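Local coordinates for thiamin pyrophosphokinase family protein (Enterococcus faecalis, PDB 3MEL) that probably transfers a pyrophosphate group from ATP to thiamine, giving thiamine diphosphate, the ligand bound in this structure, at residues Gly10-Ser13 with Asp14-Thr17; Leu84-Ala87 with Leu88-Phe91; Gly103-Ile106 with Asp107-Leu110; Phe199-Ala203 with Gly204-Val208. All coordinates share one frame; numbering follows the deposited sequence.

Interaction 1 of 4, residues Gly10-Ser13 with Asp14-Thr17; sequences GNPS and DWPT
Asp14 and Trp15 are tied back to Asn11 and Pro12 by two consecutive i to i+3 backbone hydrogen bonds, a short 3-10 turn opened by an Asx turn in the loop between strands 3-7 and 26-29. The first of these bonds comes from Asp14, whose N donates to Asn11 O at 3.1 Å, almost straight. The start of this turn is held by the side chain of Asn11. With its CG anti to the backbone N (chi1 175°), the amide reaches forward alongside the chain, and OD1 accepts from Ser13 N at 2.8 Å, the bond that defines the Asx turn. Ser13 OG donates to the same Asn11 OD1 at 3.1 Å. Both donors come from one face of the amide plane, and together they fix its rotation. The backbone of Asp14 is also hydrogen-bonded to that of Arg133.

At Trp15 the second bond follows, N to Pro12 O at 3.0 Å. Chi1 of -85° puts CG beside the backbone N and folds the indole back over the proline. Pro12 CA then stands 3.5 Å from the centroid of the five-membered ring, only 2° off its normal, a CH-pi contact over the face. His35 of helix 32-37 packs against both residues, while Ile99 of strand 95-99 touches Trp15 and also Pro16, so the buried indole joins this loop to helix 32-37 and strand 95-99. Farther along the indole, Pro12 CB lies 3.8 Å from each of Trp15 CD2 and CE2, the two atoms shared by its rings.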
loop_
_atom_site.group_PDB
_atom_site.type_symbol
_atom_site.label_atom_id
_atom_site.label_comp_id
_atom_site.label_asym_id
_atom_site.label_seq_id
_atom_site.Cartn_x
_atom_site.Cartn_y
_atom_site.Cartn_z
ATOM N N GLY A 10 -8.042 10.634 -7.598
ATOM C CA GLY A 10 -6.956 10.042 -8.348
ATOM C C GLY A 10 -7.072 10.394 -9.807
ATOM O O GLY A 10 -8.124 10.834 -10.257
ATOM N N ASN A 11 -5.987 10.223 -10.548
ATOM C CA ASN A 11 -6.065 10.336 -11.991
ATOM C C ASN A 11 -6.920 9.187 -12.519
ATOM O O ASN A 11 -6.678 8.018 -12.179
ATOM C CB ASN A 11 -4.670 10.321 -12.625
ATOM C CG ASN A 11 -4.722 10.316 -14.152
ATOM O OD1 ASN A 11 -5.791 10.443 -14.750
ATOM N ND2 ASN A 11 -3.563 10.177 -14.786
ATOM N N PRO A 12 -7.954 9.522 -13.317
ATOM C CA PRO A 12 -8.878 8.563 -13.944
ATOM C C PRO A 12 -8.155 7.574 -14.856
ATOM O O PRO A 12 -8.706 6.520 -15.177
ATOM C CB PRO A 12 -9.799 9.463 -14.772
ATOM C CG PRO A 12 -9.740 10.775 -14.102
ATOM C CD PRO A 12 -8.348 10.916 -13.586
ATOM N N SER A 13 -6.939 7.916 -15.269
ATOM C CA SER A 13 -6.125 7.032 -16.098
ATOM C C SER A 13 -5.887 5.700 -15.402
ATOM O O SER A 13 -5.649 4.687 -16.055
ATOM C CB SER A 13 -4.777 7.681 -16.413
ATOM O OG SER A 13 -4.943 8.816 -17.243
ATOM N N ASP A 14 -5.953 5.706 -14.074
ATOM C CA ASP A 14 -5.650 4.519 -13.289
ATOM C C ASP A 14 -6.904 3.883 -12.766
ATOM O O ASP A 14 -6.839 3.034 -11.868
ATOM C CB ASP A 14 -4.738 4.854 -12.116
ATOM C CG ASP A 14 -3.469 5.525 -12.550
ATOM O OD1 ASP A 14 -3.016 5.267 -13.688
ATOM O OD2 ASP A 14 -2.928 6.314 -11.752
ATOM N N TRP A 15 -8.038 4.307 -13.322
ATOM C CA TRP A 15 -9.321 3.721 -12.992
ATOM C C TRP A 15 -9.406 2.284 -13.501
ATOM O O TRP A 15 -8.743 1.913 -14.471
ATOM C CB TRP A 15 -10.445 4.529 -13.633
ATOM C CG TRP A 15 -10.924 5.745 -12.863
ATOM C CD1 TRP A 15 -10.488 6.194 -11.639
ATOM C CD2 TRP A 15 -11.948 6.656 -13.277
ATOM N NE1 TRP A 15 -11.171 7.332 -11.280
ATOM C CE2 TRP A 15 -12.076 7.633 -12.266
ATOM C CE3 TRP A 15 -12.764 6.745 -14.410
ATOM C CZ2 TRP A 15 -12.993 8.680 -12.359
ATOM C CZ3 TRP A 15 -13.663 7.780 -14.502
ATOM C CH2 TRP A 15 -13.773 8.736 -13.484
ATOM N N PRO A 16 -10.235 1.465 -12.849
ATOM C CA PRO A 16 -10.534 0.183 -13.458
ATOM C C PRO A 16 -11.458 0.482 -14.632
ATOM O O PRO A 16 -11.991 1.591 -14.750
ATOM C CB PRO A 16 -11.337 -0.546 -12.380
ATOM C CG PRO A 16 -11.424 0.371 -11.216
ATOM C CD PRO A 16 -11.087 1.728 -11.684
ATOM N N THR A 17 -11.644 -0.488 -15.511
ATOM C CA THR A 17 -12.678 -0.360 -16.497
ATOM C C THR A 17 -13.970 -0.361 -15.718
ATOM O O THR A 17 -14.229 -1.273 -14.942
ATOM C CB THR A 17 -12.640 -1.507 -17.511
ATOM O OG1 THR A 17 -11.839 -1.114 -18.632
ATOM C CG2 THR A 17 -14.035 -1.823 -17.993
#

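Interaction 2 of 4, residues Leu84-Ala87 with Leu88-Phe91; sequences LQEA and LQRF
The last turns of helix 79-90 bring Glu86 beside Arg90, an i to i+4 salt bridge along the helix surface. Arg90 NH1 donates to Glu86 OE1 at 3.2 Å, on the anti lone pair, and to the backbone Glu86 O at 2.9 Å. Both oxygens lie close to the guanidinium plane, while the carboxylate is turned 63° against it. The arginine chain runs extended from CG to NE, and chi4 of 82° then turns the guanidinium back, so that NH1 faces the preceding turn. Glu86 bends at chi2 (-56°) to meet it. Ile69 of strand 68-70 touches both side chains.

Another side of the helix is apolar. Leu84 and Leu88 lie alongside each other with CD1 4.0 Å from CD1, and both pack on Met96 of strand 95-99 and Phe121 of helix 119-122. Leu88 N to Leu84 O, at 2.9 Å, is the regular helical bond beneath them.

Phe91 is the first residue to leave the helical conformation. Ala87 O takes Arg90 N at 3.1 Å and, more weakly, Phe91 N, while the phenyl group meets Tyr25. The same Ala87 O sits at the edge of the Phe91 ring, in its plane, 3.7 Å from CD2.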
loop_
_atom_site.group_PDB
_atom_site.type_symbol
_atom_site.label_atom_id
_atom_site.label_comp_id
_atom_site.label_asym_id
_atom_site.label_seq_id
_atom_site.Cartn_x
_atom_site.Cartn_y
_atom_site.Cartn_z
ATOM N N LEU A 84 -17.703 7.297 2.543
ATOM C CA LEU A 84 -18.122 5.905 2.705
ATOM C C LEU A 84 -19.244 5.743 3.724
ATOM O O LEU A 84 -20.226 5.064 3.450
ATOM C CB LEU A 84 -16.947 4.990 3.054
ATOM C CG LEU A 84 -17.233 3.493 3.313
ATOM C CD1 LEU A 84 -17.909 2.747 2.119
ATOM C CD2 LEU A 84 -15.941 2.807 3.743
ATOM N N GLN A 85 -19.110 6.362 4.889
ATOM C CA GLN A 85 -20.145 6.280 5.912
ATOM C C GLN A 85 -21.480 6.889 5.444
ATOM O O GLN A 85 -22.546 6.313 5.671
ATOM C CB GLN A 85 -19.669 6.940 7.213
ATOM C CG GLN A 85 -20.502 6.555 8.453
ATOM C CD GLN A 85 -19.798 6.877 9.751
ATOM O OE1 GLN A 85 -18.670 7.381 9.744
ATOM N NE2 GLN A 85 -20.453 6.586 10.878
ATOM N N GLU A 86 -21.419 8.048 4.799
ATOM C CA GLU A 86 -22.623 8.692 4.296
ATOM C C GLU A 86 -23.340 7.777 3.313
ATOM O O GLU A 86 -24.559 7.603 3.379
ATOM C CB GLU A 86 -22.288 10.013 3.591
ATOM C CG GLU A 86 -21.800 11.149 4.484
ATOM C CD GLU A 86 -22.767 11.497 5.613
ATOM O OE1 GLU A 86 -23.985 11.270 5.464
ATOM O OE2 GLU A 86 -22.303 12.003 6.665
ATOM N N ALA A 87 -22.569 7.214 2.386
ATOM C CA ALA A 87 -23.111 6.385 1.319
ATOM C C ALA A 87 -23.674 5.076 1.872
ATOM O O ALA A 87 -24.722 4.626 1.434
ATOM C CB ALA A 87 -22.060 6.127 0.267
ATOM N N LEU A 88 -22.999 4.471 2.845
ATOM C CA LEU A 88 -23.581 3.313 3.498
ATOM C C LEU A 88 -24.803 3.713 4.311
ATOM O O LEU A 88 -25.675 2.883 4.573
ATOM C CB LEU A 88 -22.577 2.599 4.388
ATOM C CG LEU A 88 -21.673 1.532 3.789
ATOM C CD1 LEU A 88 -20.575 1.259 4.778
ATOM C CD2 LEU A 88 -22.414 0.260 3.479
ATOM N N GLN A 89 -24.880 4.974 4.725
ATOM C CA GLN A 89 -26.052 5.402 5.478
ATOM C C GLN A 89 -27.275 5.313 4.583
ATOM O O GLN A 89 -28.368 5.013 5.055
ATOM C CB GLN A 89 -25.926 6.824 6.003
ATOM C CG GLN A 89 -27.180 7.253 6.741
ATOM C CD GLN A 89 -27.247 8.744 7.040
ATOM O OE1 GLN A 89 -26.558 9.235 7.938
ATOM N NE2 GLN A 89 -28.095 9.470 6.300
ATOM N N ARG A 90 -27.063 5.568 3.291
ATOM C CA ARG A 90 -28.126 5.686 2.311
ATOM C C ARG A 90 -28.370 4.371 1.611
ATOM O O ARG A 90 -29.445 4.179 1.041
ATOM C CB ARG A 90 -27.755 6.736 1.259
ATOM C CG ARG A 90 -28.198 8.149 1.575
ATOM C CD ARG A 90 -27.325 9.186 0.876
ATOM N NE ARG A 90 -27.486 10.508 1.474
ATOM C CZ ARG A 90 -26.859 10.919 2.582
ATOM N NH1 ARG A 90 -26.006 10.126 3.223
ATOM N NH2 ARG A 90 -27.086 12.136 3.052
ATOM N N PHE A 91 -27.370 3.481 1.628
ATOM C CA PHE A 91 -27.443 2.179 0.945
ATOM C C PHE A 91 -26.797 1.095 1.784
ATOM O O PHE A 91 -25.799 0.520 1.391
ATOM C CB PHE A 91 -26.735 2.244 -0.403
ATOM C CG PHE A 91 -27.400 3.161 -1.397
ATOM C CD1 PHE A 91 -28.134 2.645 -2.455
ATOM C CD2 PHE A 91 -27.303 4.537 -1.266
ATOM C CE1 PHE A 91 -28.753 3.490 -3.364
ATOM C CE2 PHE A 91 -27.907 5.374 -2.167
ATOM C CZ PHE A 91 -28.633 4.854 -3.220
#

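Interaction 3 of 4, residues Gly103-Ile106 with Asp107-Leu110; sequences GGRI and DHLL. With TPP (thiamine diphosphate), chain E.
Arg105 reaches over Asp107 and His108 where the Gly103-Gly104 loop runs into helix 106-113, at the thiamine diphosphate pocket. Gly104, with a positive phi of 103°, turns the chain into this start, and its O is hydrogen-bonded to Asn135 ND2 of the second subunit. Arg105 occupies the N-cap position, and its O accepts from Leu109 N at 2.8 Å. Its side chain bends at chi2 and chi3, bringing NH1 to the carboxylate of Asp107, 2.7 Å from OD1 and 2.8 Å from OD2 in a salt bridge; OD2 uses its syn lone pair and lies in the guanidinium plane. Chi1 of 40° leaves Asp107 CG between backbone N and carbonyl carbon, from where OD1 also takes His108 N at 2.9 Å. The imidazole leans over one guanidinium face with its ND1-CE1 side, ND1 3.9 Å above the plane and over its centre, the two planes 45° apart. Ile106 follows, its O bonded to Leu110 N at 2.9 Å and its CG2 4.2 Å from Leu109 CD2; its N is held by Asn135 OD1 of the second subunit.

His108 CE1 comes within 3.2 Å of TPP O1A. Asp107 probably offsets part of the arginine charge, while Tyr155 of the second subunit makes a cation-pi contact with Arg105. The guanidinium thus probably acts as a second-shell group, helping to set the imidazole beside the diphosphate at the dimer interface.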
loop_
_atom_site.group_PDB
_atom_site.type_symbol
_atom_site.label_atom_id
_atom_site.label_comp_id
_atom_site.label_asym_id
_atom_site.label_seq_id
_atom_site.Cartn_x
_atom_site.Cartn_y
_atom_site.Cartn_z
ATOM N N GLY A 103 -3.935 8.515 -5.523
ATOM C CA GLY A 103 -3.068 9.677 -5.408
ATOM C C GLY A 103 -1.576 9.439 -5.172
ATOM O O GLY A 103 -0.763 10.335 -5.460
ATOM N N GLY A 104 -1.203 8.265 -4.638
ATOM C CA GLY A 104 0.199 7.933 -4.430
ATOM C C GLY A 104 0.752 8.027 -3.009
ATOM O O GLY A 104 1.866 7.576 -2.741
ATOM N N ARG A 105 -0.021 8.606 -2.094
ATOM C CA ARG A 105 0.425 8.798 -0.722
ATOM C C ARG A 105 0.139 7.563 0.113
ATOM O O ARG A 105 -1.001 7.120 0.216
ATOM C CB ARG A 105 -0.217 10.055 -0.125
ATOM C CG ARG A 105 0.763 11.219 -0.041
ATOM C CD ARG A 105 0.155 12.568 -0.347
ATOM N NE ARG A 105 -0.592 13.217 0.740
ATOM C CZ ARG A 105 -0.578 12.892 2.033
ATOM N NH1 ARG A 105 0.159 11.892 2.483
ATOM N NH2 ARG A 105 -1.322 13.583 2.883
ATOM N N ILE A 106 1.184 7.001 0.718
ATOM C CA ILE A 106 1.042 5.680 1.311
ATOM C C ILE A 106 0.318 5.695 2.657
ATOM O O ILE A 106 -0.327 4.717 3.011
ATOM C CB ILE A 106 2.371 4.865 1.309
ATOM C CG1 ILE A 106 3.014 4.878 -0.086
ATOM C CG2 ILE A 106 2.129 3.411 1.739
ATOM C CD1 ILE A 106 4.202 3.946 -0.242
ATOM N N ASP A 107 0.387 6.804 3.390
ATOM C CA ASP A 107 -0.479 6.969 4.556
ATOM C C ASP A 107 -1.959 6.852 4.163
ATOM O O ASP A 107 -2.738 6.191 4.836
ATOM C CB ASP A 107 -0.210 8.283 5.310
ATOM C CG ASP A 107 0.046 9.464 4.389
ATOM O OD1 ASP A 107 -0.032 9.310 3.155
ATOM O OD2 ASP A 107 0.339 10.558 4.911
ATOM N N HIS A 108 -2.340 7.495 3.066
ATOM C CA HIS A 108 -3.684 7.351 2.550
ATOM C C HIS A 108 -3.928 5.966 1.965
ATOM O O HIS A 108 -5.010 5.406 2.110
ATOM C CB HIS A 108 -3.979 8.416 1.512
ATOM C CG HIS A 108 -4.321 9.736 2.105
ATOM N ND1 HIS A 108 -3.934 10.929 1.540
ATOM C CD2 HIS A 108 -5.014 10.052 3.224
ATOM C CE1 HIS A 108 -4.374 11.927 2.286
ATOM N NE2 HIS A 108 -5.034 11.421 3.313
ATOM N N LEU A 109 -2.943 5.395 1.294
ATOM C CA LEU A 109 -3.161 4.032 0.844
ATOM C C LEU A 109 -3.582 3.157 2.049
ATOM O O LEU A 109 -4.652 2.552 2.026
ATOM C CB LEU A 109 -1.946 3.473 0.099
ATOM C CG LEU A 109 -2.023 1.973 -0.189
ATOM C CD1 LEU A 109 -3.064 1.724 -1.234
ATOM C CD2 LEU A 109 -0.689 1.429 -0.632
ATOM N N LEU A 110 -2.768 3.124 3.107
ATOM C CA LEU A 110 -3.076 2.335 4.309
ATOM C C LEU A 110 -4.310 2.826 5.105
ATOM O O LEU A 110 -4.994 2.054 5.794
ATOM C CB LEU A 110 -1.855 2.305 5.225
ATOM C CG LEU A 110 -0.580 1.744 4.603
ATOM C CD1 LEU A 110 0.606 2.002 5.519
ATOM C CD2 LEU A 110 -0.734 0.256 4.324
HETATM N "N1'" TPP E . -3.007 12.527 13.275
HETATM C "C2'" TPP E . -3.790 12.864 14.484
HETATM C CM2 TPP E . -3.609 11.822 15.606
HETATM N "N3'" TPP E . -5.170 13.254 14.177
HETATM C "C4'" TPP E . -5.365 14.235 13.082
HETATM N "N4'" TPP E . -6.799 14.469 12.869
HETATM C "C5'" TPP E . -4.647 13.692 11.791
HETATM C "C6'" TPP E . -3.174 13.468 12.169
HETATM C "C7'" TPP E . -4.811 14.677 10.598
HETATM N N3 TPP E . -6.203 14.659 10.048
HETATM C C2 TPP E . -6.923 13.381 10.125
HETATM S S1 TPP E . -7.323 12.887 8.423
HETATM C C5 TPP E . -6.833 14.460 7.630
HETATM C C4 TPP E . -6.475 15.433 8.770
HETATM C CM4 TPP E . -5.330 16.362 8.375
HETATM C C6 TPP E . -7.745 15.004 6.530
HETATM C C7 TPP E . -7.252 14.624 5.121
HETATM O O7 TPP E . -8.388 14.354 4.317
HETATM P PA TPP E . -8.420 14.282 2.726
HETATM O O1A TPP E . -6.892 13.959 2.499
HETATM O O2A TPP E . -9.140 15.302 1.950
HETATM O O3A TPP E . -9.170 13.048 2.056
HETATM P PB TPP E . -8.927 12.129 0.794
HETATM O O1B TPP E . -9.820 10.854 0.997
HETATM O O2B TPP E . -9.811 12.800 -0.336
HETATM O O3B TPP E . -7.555 12.033 0.259
#

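Interaction 4 of 4, residues Phe199-Ala203 with Gly204-Val208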
loop_
_atom_site.group_PDB
_atom_site.type_symbol
_atom_site.label_atom_id
_atom_site.label_comp_id
_atom_site.label_asym_id
_atom_site.label_seq_id
_atom_site.Cartn_x
_atom_site.Cartn_y
_atom_site.Cartn_z
ATOM N N PHE A 199 -10.511 -20.764 -0.207
ATOM C CA PHE A 199 -9.667 -20.640 0.979
ATOM C C PHE A 199 -10.510 -20.470 2.231
ATOM O O PHE A 199 -11.668 -20.059 2.163
ATOM C CB PHE A 199 -8.726 -19.443 0.853
ATOM C CG PHE A 199 -9.379 -18.118 1.169
ATOM C CD1 PHE A 199 -9.188 -17.512 2.405
ATOM C CD2 PHE A 199 -10.183 -17.478 0.228
ATOM C CE1 PHE A 199 -9.783 -16.282 2.706
ATOM C CE2 PHE A 199 -10.788 -16.237 0.514
ATOM C CZ PHE A 199 -10.587 -15.639 1.756
ATOM N N SER A 200 -9.913 -20.768 3.380
ATOM C CA SER A 200 -10.603 -20.627 4.656
ATOM C C SER A 200 -9.624 -20.360 5.796
ATOM O O SER A 200 -8.418 -20.590 5.660
ATOM C CB SER A 200 -11.483 -21.850 4.956
ATOM O OG SER A 200 -10.925 -23.038 4.418
ATOM N N PHE A 201 -10.156 -19.844 6.902
ATOM C CA PHE A 201 -9.361 -19.484 8.062
ATOM C C PHE A 201 -10.255 -19.184 9.263
ATOM O O PHE A 201 -11.454 -18.926 9.105
ATOM C CB PHE A 201 -8.404 -18.332 7.739
ATOM C CG PHE A 201 -9.077 -17.019 7.430
ATOM C CD1 PHE A 201 -9.113 -16.002 8.375
ATOM C CD2 PHE A 201 -9.624 -16.777 6.187
ATOM C CE1 PHE A 201 -9.710 -14.789 8.094
ATOM C CE2 PHE A 201 -10.218 -15.560 5.903
ATOM C CZ PHE A 201 -10.264 -14.568 6.857
ATOM N N ASP A 202 -9.681 -19.238 10.461
ATOM C CA ASP A 202 -10.476 -19.183 11.685
ATOM C C ASP A 202 -10.410 -17.835 12.369
ATOM O O ASP A 202 -11.318 -17.478 13.109
ATOM C CB ASP A 202 -10.009 -20.245 12.687
ATOM C CG ASP A 202 -10.270 -21.671 12.220
ATOM O OD1 ASP A 202 -11.029 -21.875 11.245
ATOM O OD2 ASP A 202 -9.704 -22.591 12.853
ATOM N N ALA A 203 -9.332 -17.094 12.145
ATOM C CA ALA A 203 -9.102 -15.867 12.896
ATOM C C ALA A 203 -8.269 -14.860 12.119
ATOM O O ALA A 203 -7.328 -15.237 11.402
ATOM C CB ALA A 203 -8.433 -16.176 14.225
ATOM N N GLY A 204 -8.617 -13.580 12.273
ATOM C CA GLY A 204 -7.878 -12.509 11.631
ATOM C C GLY A 204 -8.631 -11.893 10.470
ATOM O O GLY A 204 -9.825 -12.110 10.303
HETATM N N MSE A 205 -7.938 -11.107 9.662
HETATM C CA MSE A 205 -8.581 -10.553 8.502
HETATM C C MSE A 205 -7.677 -10.541 7.304
HETATM O O MSE A 205 -6.516 -10.175 7.395
HETATM C CB MSE A 205 -9.111 -9.160 8.770
HETATM C CG MSE A 205 -10.560 -9.011 8.337
HETATM SE SE MSE A 205 -11.063 -7.159 8.114
HETATM C CE MSE A 205 -9.609 -6.552 6.976
ATOM N N ILE A 206 -8.230 -10.959 6.171
ATOM C CA ILE A 206 -7.459 -11.046 4.945
ATOM C C ILE A 206 -8.043 -10.146 3.874
ATOM O O ILE A 206 -9.260 -9.911 3.796
ATOM C CB ILE A 206 -7.370 -12.489 4.416
ATOM C CG1 ILE A 206 -6.954 -13.436 5.540
ATOM C CG2 ILE A 206 -6.385 -12.569 3.255
ATOM C CD1 ILE A 206 -7.068 -14.885 5.176
ATOM N N ALA A 207 -7.138 -9.625 3.065
ATOM C CA ALA A 207 -7.509 -8.820 1.935
ATOM C C ALA A 207 -7.158 -9.647 0.729
ATOM O O ALA A 207 -5.983 -9.821 0.412
ATOM C CB ALA A 207 -6.718 -7.507 1.930
ATOM N N VAL A 208 -8.160 -10.191 0.061
ATOM C CA VAL A 208 -7.867 -10.910 -1.154
ATOM C C VAL A 208 -7.607 -9.867 -2.225
ATOM O O VAL A 208 -8.410 -8.943 -2.401
ATOM C CB VAL A 208 -9.023 -11.836 -1.529
ATOM C CG1 VAL A 208 -8.828 -12.395 -2.925
ATOM C CG2 VAL A 208 -9.139 -12.948 -0.501
#
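Ile206 points its CD1 onto a face of the Phe201 ring, 3.4 Å from the centroid and 17° off the normal, a CH-pi contact made by two side chains approaching from opposite directions. The same methyl is 3.9 Å from Phe199 CE1, so one isoleucine tip serves both phenylalanines. Val208 CG2 meets the far end of the first ring, 3.8 Å from Phe199 CZ. Gly204 O lies at the edge of the Phe201 ring, in its plane, 3.5 Å from CE1. In both phenylalanines CG sits between the backbone N and the carbonyl carbon (chi1 80° in Phe199, 66° in Phe201), and both rings hang side by side over the second segment.

Around this core, Tyr140 and Tyr158 meet Phe199 edge-to-face, and Leu167 touches Phe199, Phe201 and Ile206. The bend itself is pinned by Asp202 OD2 with Asn166 ND2 and by Met205 N with Thr162 OG1.

No hydrogen bond joins the two segments: strand 196-200 pairs within the three-stranded sheet and strand 206-211 within the large one. Facing each other through side chains alone, they form a beta arch, the connection between opposed sheets seen in beta sandwiches, consistent with the thiamine-binding domain of this family.

Each interaction is local, within eight to ten consecutive residues, and the four follow in series without nesting or crossing. Interaction 1 folds the loop after strand 3-7 back on itself. Interaction 2 ends helix 79-90 and lies against strand 95-99, which also packs on the loop of interaction 1. After that strand, interaction 3 starts helix 106-113 and faces the second subunit; its nearest atoms are about 4 Å from interaction 1, although almost ninety residues separate them in the chain. Interaction 4 comes last, turning the chain from the small sheet into the large one. Its centre is about 28 Å from that of interaction 1, on the opposite side of the chain's centre.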